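Local coordinates for peptidoglycan-N-acetylglucosamine deacetylase BC_1960 (Bacillus cereus, PDB 5O6Y), which removes acetyl groups from N-acetylglucosamine residues of peptidoglycan, releasing acetate, and also acts on soluble chitin and N-acetylchitooligomers, at residues P113-P118 against S206-S211; G30-F35 against Q172-G177; N78-H83 against N96-T101. All coordinates share one frame; numbering follows the deposited sequence.

Interaction 2 is a buried contact; interactions 1 and 3 are only partly buried. Interactions 1 and 3 touch: the backbone at F115 bonds to N78, the carbonyl of R117 receives H79 ND1, and I116 packs on I98. Strand 115-116 therefore lies beside the end of strand 75-78 and the loop that follows. Interaction 2 is separate, on the other side of the chain's centre from interaction 1, but interactions 2 and 3 both reach the bound hydroxamate. Their chemistry differs. Interaction 1 is mainly apolar, with no hydrogen bond between its segments. Interaction 2 relies on packing and two waters. Interaction 3 has direct hydrogen bonds of side-chain amides, made from both segments, and a cation-pi contact.

Interaction 1: residues P113-P118 against S206-S211; sequences PKFIRP and SMFQTS. With SO4 (sulfate ion), chain G.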
# COMPACT_ATOMS: atom_id res chain seq x y z
N PRO A 113 -7.89 3.59 9.42
CA PRO A 113 -7.76 2.92 8.13
C PRO A 113 -8.28 1.48 8.18
O PRO A 113 -8.04 0.75 9.14
CB PRO A 113 -6.26 2.96 7.85
CG PRO A 113 -5.75 4.10 8.68
CD PRO A 113 -6.60 4.10 9.91
N LYS A 114 -8.98 1.09 7.12
CA LYS A 114 -9.53 -0.25 7.02
C LYS A 114 -8.52 -1.25 6.45
O LYS A 114 -8.59 -2.44 6.78
CB LYS A 114 -10.79 -0.24 6.14
CG LYS A 114 -11.55 -1.56 6.11
CD LYS A 114 -12.53 -1.61 4.95
CE LYS A 114 -13.47 -2.80 5.06
NZ LYS A 114 -14.37 -2.68 6.23
N PHE A 115 -7.59 -0.79 5.62
CA PHE A 115 -6.69 -1.69 4.92
C PHE A 115 -5.40 -1.90 5.71
O PHE A 115 -4.80 -0.93 6.21
CB PHE A 115 -6.38 -1.16 3.52
CG PHE A 115 -7.50 -1.37 2.54
CD1 PHE A 115 -8.58 -0.51 2.51
CD2 PHE A 115 -7.47 -2.44 1.67
CE1 PHE A 115 -9.62 -0.71 1.62
CE2 PHE A 115 -8.51 -2.64 0.78
CZ PHE A 115 -9.58 -1.78 0.75
N ILE A 116 -4.98 -3.16 5.82
CA ILE A 116 -3.73 -3.55 6.46
C ILE A 116 -2.87 -4.23 5.40
O ILE A 116 -3.38 -4.98 4.57
CB ILE A 116 -3.97 -4.49 7.66
CG1 ILE A 116 -4.69 -3.76 8.79
CG2 ILE A 116 -2.66 -5.08 8.16
CD1 ILE A 116 -4.88 -4.62 10.02
N ARG A 117 -1.57 -3.95 5.43
CA ARG A 117 -0.60 -4.71 4.64
C ARG A 117 0.48 -5.20 5.59
O ARG A 117 1.15 -4.38 6.24
CB ARG A 117 0.00 -3.89 3.50
CG ARG A 117 1.07 -4.65 2.73
CD ARG A 117 1.49 -3.92 1.47
NE ARG A 117 0.49 -4.01 0.42
CZ ARG A 117 0.55 -3.32 -0.72
NH1 ARG A 117 1.56 -2.49 -0.94
NH2 ARG A 117 -0.41 -3.45 -1.63
N PRO A 118 0.69 -6.51 5.71
CA PRO A 118 1.72 -7.02 6.61
C PRO A 118 3.10 -6.85 5.98
O PRO A 118 3.29 -7.13 4.79
CB PRO A 118 1.35 -8.50 6.77
CG PRO A 118 0.67 -8.84 5.49
CD PRO A 118 -0.05 -7.60 5.04
N SER A 206 -11.87 1.73 -3.80
CA SER A 206 -12.66 1.65 -5.02
C SER A 206 -12.48 0.31 -5.72
O SER A 206 -13.44 -0.23 -6.29
CB SER A 206 -12.30 2.81 -5.95
OG SER A 206 -10.90 3.06 -5.93
N MET A 207 -11.27 -0.26 -5.67
CA MET A 207 -11.02 -1.53 -6.35
C MET A 207 -11.82 -2.67 -5.72
O MET A 207 -12.39 -3.50 -6.43
CB MET A 207 -9.53 -1.85 -6.33
CG MET A 207 -9.21 -3.28 -6.75
SD MET A 207 -7.45 -3.64 -6.87
CE MET A 207 -7.05 -2.84 -8.42
N PHE A 208 -11.86 -2.73 -4.39
CA PHE A 208 -12.57 -3.79 -3.69
C PHE A 208 -13.94 -3.35 -3.19
O PHE A 208 -14.58 -4.09 -2.42
CB PHE A 208 -11.71 -4.32 -2.54
CG PHE A 208 -10.39 -4.89 -2.99
CD1 PHE A 208 -10.33 -6.14 -3.57
CD2 PHE A 208 -9.22 -4.16 -2.85
CE1 PHE A 208 -9.12 -6.67 -4.00
CE2 PHE A 208 -8.01 -4.68 -3.28
CZ PHE A 208 -7.96 -5.94 -3.86
N GLN A 209 -14.42 -2.18 -3.61
CA GLN A 209 -15.77 -1.70 -3.33
C GLN A 209 -16.09 -1.77 -1.84
O GLN A 209 -17.05 -2.41 -1.40
CB GLN A 209 -16.80 -2.47 -4.16
CG GLN A 209 -16.80 -2.10 -5.63
CD GLN A 209 -17.08 -0.62 -5.86
OE1 GLN A 209 -18.23 -0.19 -5.84
NE2 GLN A 209 -16.02 0.16 -6.06
N THR A 210 -15.26 -1.09 -1.05
CA THR A 210 -15.46 -1.02 0.39
C THR A 210 -15.01 0.35 0.87
O THR A 210 -14.34 1.10 0.16
CB THR A 210 -14.71 -2.15 1.11
OG1 THR A 210 -15.31 -2.37 2.39
CG2 THR A 210 -13.24 -1.78 1.30
N SER A 211 -15.39 0.68 2.10
CA SER A 211 -15.02 1.96 2.68
C SER A 211 -13.53 2.01 2.97
O SER A 211 -12.86 0.98 3.13
CB SER A 211 -15.81 2.22 3.96
OG SER A 211 -15.39 3.43 4.58
S SO4 G . -15.77 6.20 2.39
O1 SO4 G . -16.63 5.08 2.03
O2 SO4 G . -14.50 6.10 1.67
O3 SO4 G . -16.43 7.45 2.05
O4 SO4 G . -15.51 6.17 3.83
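F115 meets T210 and F208, while the K114 chain crosses T210 obliquely and also meets S211. The contact belongs to the distorted beta/alpha barrel of the NodB-type polysaccharide deacetylases. It joins strand 115-116 to the chain leaving helix 204-207 near the C-terminus. Strand 115-116 bonds to strand 137-139 on one side and to the end of strand 75-78, at N78, on the other.

No hydrogen bond links the two segments. F115 and T210 reach out from opposite directions. T210 has OG1 anti to its own backbone N (chi1 -158°). This puts the methyl CG2 between the backbone N and the carbonyl carbon. From there CG2 touches F115 CZ at 3.7 Å, an approach that is oblique to the ring. F208 comes to the same ring at its edge: F208 CD2 lies near the F115 plane, 4.0 Å from F115 CE2. M207 CG sits over one face of the F208 ring, 3.9 Å above the plane. F208 also packs on M137 and V139 of strand 137-139, and F115 packs on V139. The two rings thus share a patch of that sheet.

K114 works through its methylenes. CD comes within 3.2 Å of the S211 carbonyl O, and CE within 3.3 Å of T210 OG1. The last torsion, chi4 at 66°, bends the amine, and NZ is hydrogen-bonded to the carbonyl of N135. The turn around F208 has its own tie: Q209 NE2 bonds to S206 O at 2.6 Å, in the carbonyl plane and on a lone pair. At the exposed end lies a sulfate, probably from the crystallisation liquor; S211 OG donates to its O4 at 2.8 Å.

Interaction 2: residues G30-F35 against Q172-G177; sequences GPDLEF and QHSTPG. With 5YA (4-naphthalen-1-yl-~{N}-oxidanyl-benzamide), chain H.
The carbonyl O of T175 meets the edge of the F35 ring, near its plane, 3.4 Å from F35 CD2. The apolar contact is P176 CG on D32 CB, 3.6 Å.

Polar atoms meet mostly through water. One water accepts from G30 N and lies 2.9 Å from S174 OG. A second donates to D32 OD1 at 2.7 Å and accepts from G177 N. No direct hydrogen bond crosses the contact. D32 OD2 and S174 O are 3.3 Å apart but are two acceptors; OD2 is hydrogen-bonded to T36 OG1.

Segment 30-35 begins with the glycine that ends the TFDDG sequence motif of NodB-type deacetylases, which also carries D28 and D29. D32 shapes the loop as an Asx turn. With chi1 at 78°, its carboxylate turns back over the following backbone. OD1 takes F35 N on the syn side (2.6 Å) and E34 N from above the carboxylate plane (2.9 Å).

On the site side, T175 OG1 bonds to the zinc ligand D29. H173, the predicted proton donor, bonds through ND1 to D147. Its NE2 lies 3.6 Å from C17 of the bound hydroxamate.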
# COMPACT_ATOMS: atom_id res chain seq x y z
N GLY A 30 6.35 4.69 4.35
CA GLY A 30 6.29 6.10 4.65
C GLY A 30 5.52 6.39 5.92
O GLY A 30 5.06 5.48 6.62
N PRO A 31 5.37 7.68 6.23
CA PRO A 31 5.91 8.82 5.48
C PRO A 31 7.40 9.05 5.69
O PRO A 31 7.98 8.55 6.65
CB PRO A 31 5.10 9.99 6.03
CG PRO A 31 4.80 9.59 7.43
CD PRO A 31 4.54 8.12 7.36
N ASP A 32 8.00 9.82 4.79
CA ASP A 32 9.40 10.22 4.88
C ASP A 32 9.51 11.64 4.36
O ASP A 32 8.53 12.24 3.91
CB ASP A 32 10.30 9.26 4.10
CG ASP A 32 10.28 9.51 2.61
OD1 ASP A 32 11.32 9.94 2.06
OD2 ASP A 32 9.22 9.29 1.99
N LEU A 33 10.72 12.20 4.42
CA LEU A 33 10.92 13.59 4.06
C LEU A 33 11.35 13.80 2.61
O LEU A 33 11.22 14.91 2.10
CB LEU A 33 11.96 14.23 4.98
CG LEU A 33 11.44 14.66 6.35
CD1 LEU A 33 12.58 15.14 7.22
CD2 LEU A 33 10.39 15.75 6.19
N GLU A 34 11.86 12.77 1.94
CA GLU A 34 12.39 12.92 0.59
C GLU A 34 11.51 12.29 -0.48
O GLU A 34 11.21 12.94 -1.48
CB GLU A 34 13.81 12.34 0.51
CG GLU A 34 14.46 12.50 -0.85
CD GLU A 34 15.89 11.99 -0.89
OE1 GLU A 34 16.43 11.66 0.19
OE2 GLU A 34 16.47 11.93 -1.99
N PHE A 35 11.10 11.04 -0.29
CA PHE A 35 10.43 10.31 -1.37
C PHE A 35 8.92 10.51 -1.37
O PHE A 35 8.32 10.67 -2.44
CB PHE A 35 10.76 8.82 -1.28
CG PHE A 35 12.23 8.54 -1.38
CD1 PHE A 35 12.93 8.87 -2.53
CD2 PHE A 35 12.92 7.94 -0.33
CE1 PHE A 35 14.28 8.62 -2.63
CE2 PHE A 35 14.27 7.69 -0.43
CZ PHE A 35 14.95 8.03 -1.58
N GLN A 172 5.28 -0.36 -4.41
CA GLN A 172 6.45 0.49 -4.39
C GLN A 172 6.71 0.94 -2.96
O GLN A 172 5.91 0.72 -2.06
CB GLN A 172 6.30 1.69 -5.33
CG GLN A 172 6.57 1.36 -6.79
CD GLN A 172 6.32 2.54 -7.72
OE1 GLN A 172 5.21 3.09 -7.75
NE2 GLN A 172 7.34 2.93 -8.48
N HIS A 173 7.86 1.59 -2.75
CA HIS A 173 8.27 1.97 -1.41
C HIS A 173 8.60 3.46 -1.34
O HIS A 173 9.12 4.04 -2.30
CB HIS A 173 9.49 1.16 -0.95
CG HIS A 173 9.22 -0.30 -0.79
ND1 HIS A 173 9.47 -1.22 -1.79
CD2 HIS A 173 8.73 -1.01 0.25
CE1 HIS A 173 9.14 -2.42 -1.37
NE2 HIS A 173 8.68 -2.33 -0.14
N SER A 174 8.27 4.06 -0.20
CA SER A 174 8.74 5.40 0.14
C SER A 174 9.48 5.32 1.47
O SER A 174 9.16 6.04 2.42
CB SER A 174 7.58 6.39 0.21
OG SER A 174 6.54 5.91 1.04
N THR A 175 10.46 4.43 1.55
CA THR A 175 11.18 4.14 2.79
C THR A 175 12.18 5.24 3.09
O THR A 175 12.93 5.66 2.19
CB THR A 175 11.90 2.79 2.69
OG1 THR A 175 10.98 1.79 2.21
CG2 THR A 175 12.44 2.37 4.04
N PRO A 176 12.24 5.75 4.32
CA PRO A 176 13.23 6.77 4.67
C PRO A 176 14.65 6.24 4.53
O PRO A 176 15.03 5.26 5.18
CB PRO A 176 12.89 7.12 6.12
CG PRO A 176 11.48 6.68 6.31
CD PRO A 176 11.31 5.47 5.44
N GLY A 177 15.43 6.89 3.67
CA GLY A 177 16.82 6.52 3.48
C GLY A 177 17.06 5.40 2.49
O GLY A 177 18.18 4.87 2.45
C1 5YA H . 10.80 -8.99 -2.84
C2 5YA H . 10.32 -8.03 -1.95
C3 5YA H . 9.44 -8.38 -0.93
C4 5YA H . 9.01 -9.73 -0.79
C5 5YA H . 9.50 -10.71 -1.70
C6 5YA H . 10.41 -10.33 -2.74
C7 5YA H . 8.11 -10.13 0.24
C8 5YA H . 7.72 -11.47 0.34
O1 5YA H . 6.12 -4.00 2.48
C9 5YA H . 8.20 -12.43 -0.56
C10 5YA H . 9.09 -12.07 -1.57
C11 5YA H . 8.94 -7.31 -0.00
C12 5YA H . 7.65 -6.86 -0.15
C13 5YA H . 7.14 -5.88 0.68
N1 5YA H . 8.11 -3.55 3.35
C14 5YA H . 7.94 -5.32 1.66
C15 5YA H . 9.25 -5.76 1.81
C16 5YA H . 9.75 -6.76 0.98
C17 5YA H . 7.33 -4.23 2.54
O2 5YA H . 7.55 -2.54 4.16
O HOH W 1 4.05 4.85 2.16
O HOH W 2 13.95 9.54 2.75

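Interaction 3: residues N78-H83 against N96-T101; sequences NHTYSH and NQIIKT. With 5YA (4-naphthalen-1-yl-~{N}-oxidanyl-benzamide), chain H.
The Y81 ring carries K100 on one face. K100 NZ is 3.5 Å from the ring centroid and 21° off the normal, a cation-pi contact. The extended K100 chain lays CE over the same face, a CH-pi contact, and brings NZ nearest to CZ. T101 OG1 lies at the ring edge near the plane. Y81 OH is hydrogen-bonded to E60. H79 and H83 turn their edges to the bound hydroxamate.

The amide of Q97 grips the loop. Its chain bends at chi2 (-88°), which turns the amide toward the backbone of Y81 and S82. OE1 accepts from two N-H groups. Y81 N comes at 2.9 Å, tilted from the carbonyl plane; S82 N comes at 3.0 Å, in the plane and on a lone pair. Q97 NE2 donates to S82 OG at 2.9 Å, nearly in the amide plane, and also to E93. These bonds fix both ends of the amide and its rotation.

The N78 amide lies at the other end of the loop segment. ND2 donates to I98 O at 3.2 Å, with the acceptor in the amide plane. OD1 accepts from T80 N in the carbonyl plane, an Asx turn. The methyl CG2 of T101 lies 3.2 Å from N78 OD1. T101 OG1 bonds back to Q97 O within the helix.

Helix 91-109 thus holds the backbone between two zinc ligands. H79 NE2 donates to hydroxamate O2 at 2.7 Å; the very short approach of H83 NE2 to O2 is doubtful as an ordinary bond. The sequence HTYSH is the H-(S/T)-x-x-H motif, which supplies the two zinc-binding histidines of NodB-type deacetylases.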
# COMPACT_ATOMS: atom_id res chain seq x y z
N ASN A 78 -2.71 0.76 6.96
CA ASN A 78 -1.97 0.42 8.17
C ASN A 78 -0.86 -0.57 7.83
O ASN A 78 -1.13 -1.68 7.35
CB ASN A 78 -2.93 -0.18 9.21
CG ASN A 78 -2.32 -0.27 10.59
OD1 ASN A 78 -1.11 -0.47 10.75
ND2 ASN A 78 -3.15 -0.15 11.61
N HIS A 79 0.39 -0.18 8.10
CA HIS A 79 1.55 -1.00 7.78
C HIS A 79 2.31 -1.39 9.05
O HIS A 79 3.53 -1.56 9.02
CB HIS A 79 2.48 -0.26 6.81
CG HIS A 79 3.39 -1.16 6.04
ND1 HIS A 79 3.06 -2.46 5.71
CD2 HIS A 79 4.63 -0.95 5.53
CE1 HIS A 79 4.05 -3.01 5.04
NE2 HIS A 79 5.02 -2.12 4.91
N THR A 80 1.58 -1.56 10.16
CA THR A 80 2.11 -1.80 11.51
C THR A 80 2.95 -0.62 12.00
O THR A 80 3.16 0.35 11.28
CB THR A 80 2.94 -3.09 11.58
OG1 THR A 80 4.22 -2.88 10.97
CG2 THR A 80 2.22 -4.24 10.90
N TYR A 81 3.43 -0.72 13.24
CA TYR A 81 4.14 0.38 13.90
C TYR A 81 5.64 0.36 13.60
O TYR A 81 6.18 1.33 13.07
CB TYR A 81 3.89 0.34 15.41
CG TYR A 81 4.59 1.43 16.18
CD1 TYR A 81 4.01 2.69 16.32
CD2 TYR A 81 5.83 1.22 16.76
CE1 TYR A 81 4.65 3.70 17.02
CE2 TYR A 81 6.48 2.22 17.46
CZ TYR A 81 5.88 3.46 17.59
OH TYR A 81 6.52 4.46 18.28
N SER A 82 6.31 -0.74 13.95
CA SER A 82 7.77 -0.81 13.87
C SER A 82 8.26 -1.84 12.86
O SER A 82 9.42 -2.25 12.91
CB SER A 82 8.37 -1.09 15.25
OG SER A 82 7.89 -2.31 15.78
N HIS A 83 7.39 -2.27 11.95
CA HIS A 83 7.74 -3.15 10.83
C HIS A 83 8.38 -4.46 11.29
O HIS A 83 9.52 -4.75 10.90
CB HIS A 83 8.69 -2.41 9.88
CG HIS A 83 8.60 -2.87 8.46
ND1 HIS A 83 9.49 -3.76 7.90
CD2 HIS A 83 7.74 -2.54 7.47
CE1 HIS A 83 9.18 -3.96 6.64
NE2 HIS A 83 8.11 -3.23 6.35
N ASN A 96 -1.08 -5.38 19.19
CA ASN A 96 -0.54 -4.11 19.66
C ASN A 96 0.01 -3.28 18.50
O ASN A 96 -0.17 -2.06 18.47
CB ASN A 96 0.55 -4.35 20.70
CG ASN A 96 0.72 -3.17 21.65
OD1 ASN A 96 0.02 -3.07 22.66
ND2 ASN A 96 1.65 -2.28 21.32
N GLN A 97 0.67 -3.93 17.54
CA GLN A 97 1.19 -3.22 16.38
C GLN A 97 0.06 -2.62 15.55
O GLN A 97 0.21 -1.52 14.98
CB GLN A 97 2.04 -4.16 15.52
CG GLN A 97 3.34 -4.60 16.17
CD GLN A 97 4.49 -3.65 15.91
OE1 GLN A 97 4.45 -2.85 14.96
NE2 GLN A 97 5.52 -3.72 16.74
N ILE A 98 -1.08 -3.31 15.47
CA ILE A 98 -2.19 -2.82 14.65
C ILE A 98 -2.89 -1.66 15.34
O ILE A 98 -2.98 -0.55 14.80
CB ILE A 98 -3.17 -3.97 14.35
CG1 ILE A 98 -2.47 -5.11 13.60
CG2 ILE A 98 -4.37 -3.45 13.56
CD1 ILE A 98 -1.90 -4.70 12.27
N ILE A 99 -3.40 -1.90 16.56
CA ILE A 99 -4.23 -0.91 17.24
C ILE A 99 -3.44 0.36 17.54
O ILE A 99 -3.99 1.47 17.49
CB ILE A 99 -4.82 -1.52 18.53
CG1 ILE A 99 -5.68 -2.74 18.19
CG2 ILE A 99 -5.65 -0.49 19.29
CD1 ILE A 99 -6.20 -3.48 19.40
N LYS A 100 -2.15 0.23 17.85
CA LYS A 100 -1.33 1.41 18.11
C LYS A 100 -1.22 2.28 16.86
O LYS A 100 -1.42 3.50 16.91
CB LYS A 100 0.05 0.98 18.60
CG LYS A 100 0.93 2.10 19.11
CD LYS A 100 2.29 1.55 19.53
CE LYS A 100 3.20 2.64 20.08
NZ LYS A 100 4.57 2.13 20.33
N THR A 101 -0.89 1.66 15.72
CA THR A 101 -0.79 2.41 14.47
C THR A 101 -2.13 3.01 14.07
O THR A 101 -2.19 4.12 13.55
CB THR A 101 -0.26 1.50 13.36
OG1 THR A 101 0.99 0.92 13.78
CG2 THR A 101 -0.05 2.28 12.07
C1 5YA H . 10.80 -8.99 -2.84
C2 5YA H . 10.32 -8.03 -1.95
C3 5YA H . 9.44 -8.38 -0.93
C4 5YA H . 9.01 -9.73 -0.79
C5 5YA H . 9.50 -10.71 -1.70
C6 5YA H . 10.41 -10.33 -2.74
C7 5YA H . 8.11 -10.13 0.24
C8 5YA H . 7.72 -11.47 0.34
O1 5YA H . 6.12 -4.00 2.48
C9 5YA H . 8.20 -12.43 -0.56
C10 5YA H . 9.09 -12.07 -1.57
C11 5YA H . 8.94 -7.31 -0.00
C12 5YA H . 7.65 -6.86 -0.15
C13 5YA H . 7.14 -5.88 0.68
N1 5YA H . 8.11 -3.55 3.35
C14 5YA H . 7.94 -5.32 1.66
C15 5YA H . 9.25 -5.76 1.81
C16 5YA H . 9.75 -6.76 0.98
C17 5YA H . 7.33 -4.23 2.54
O2 5YA H . 7.55 -2.54 4.16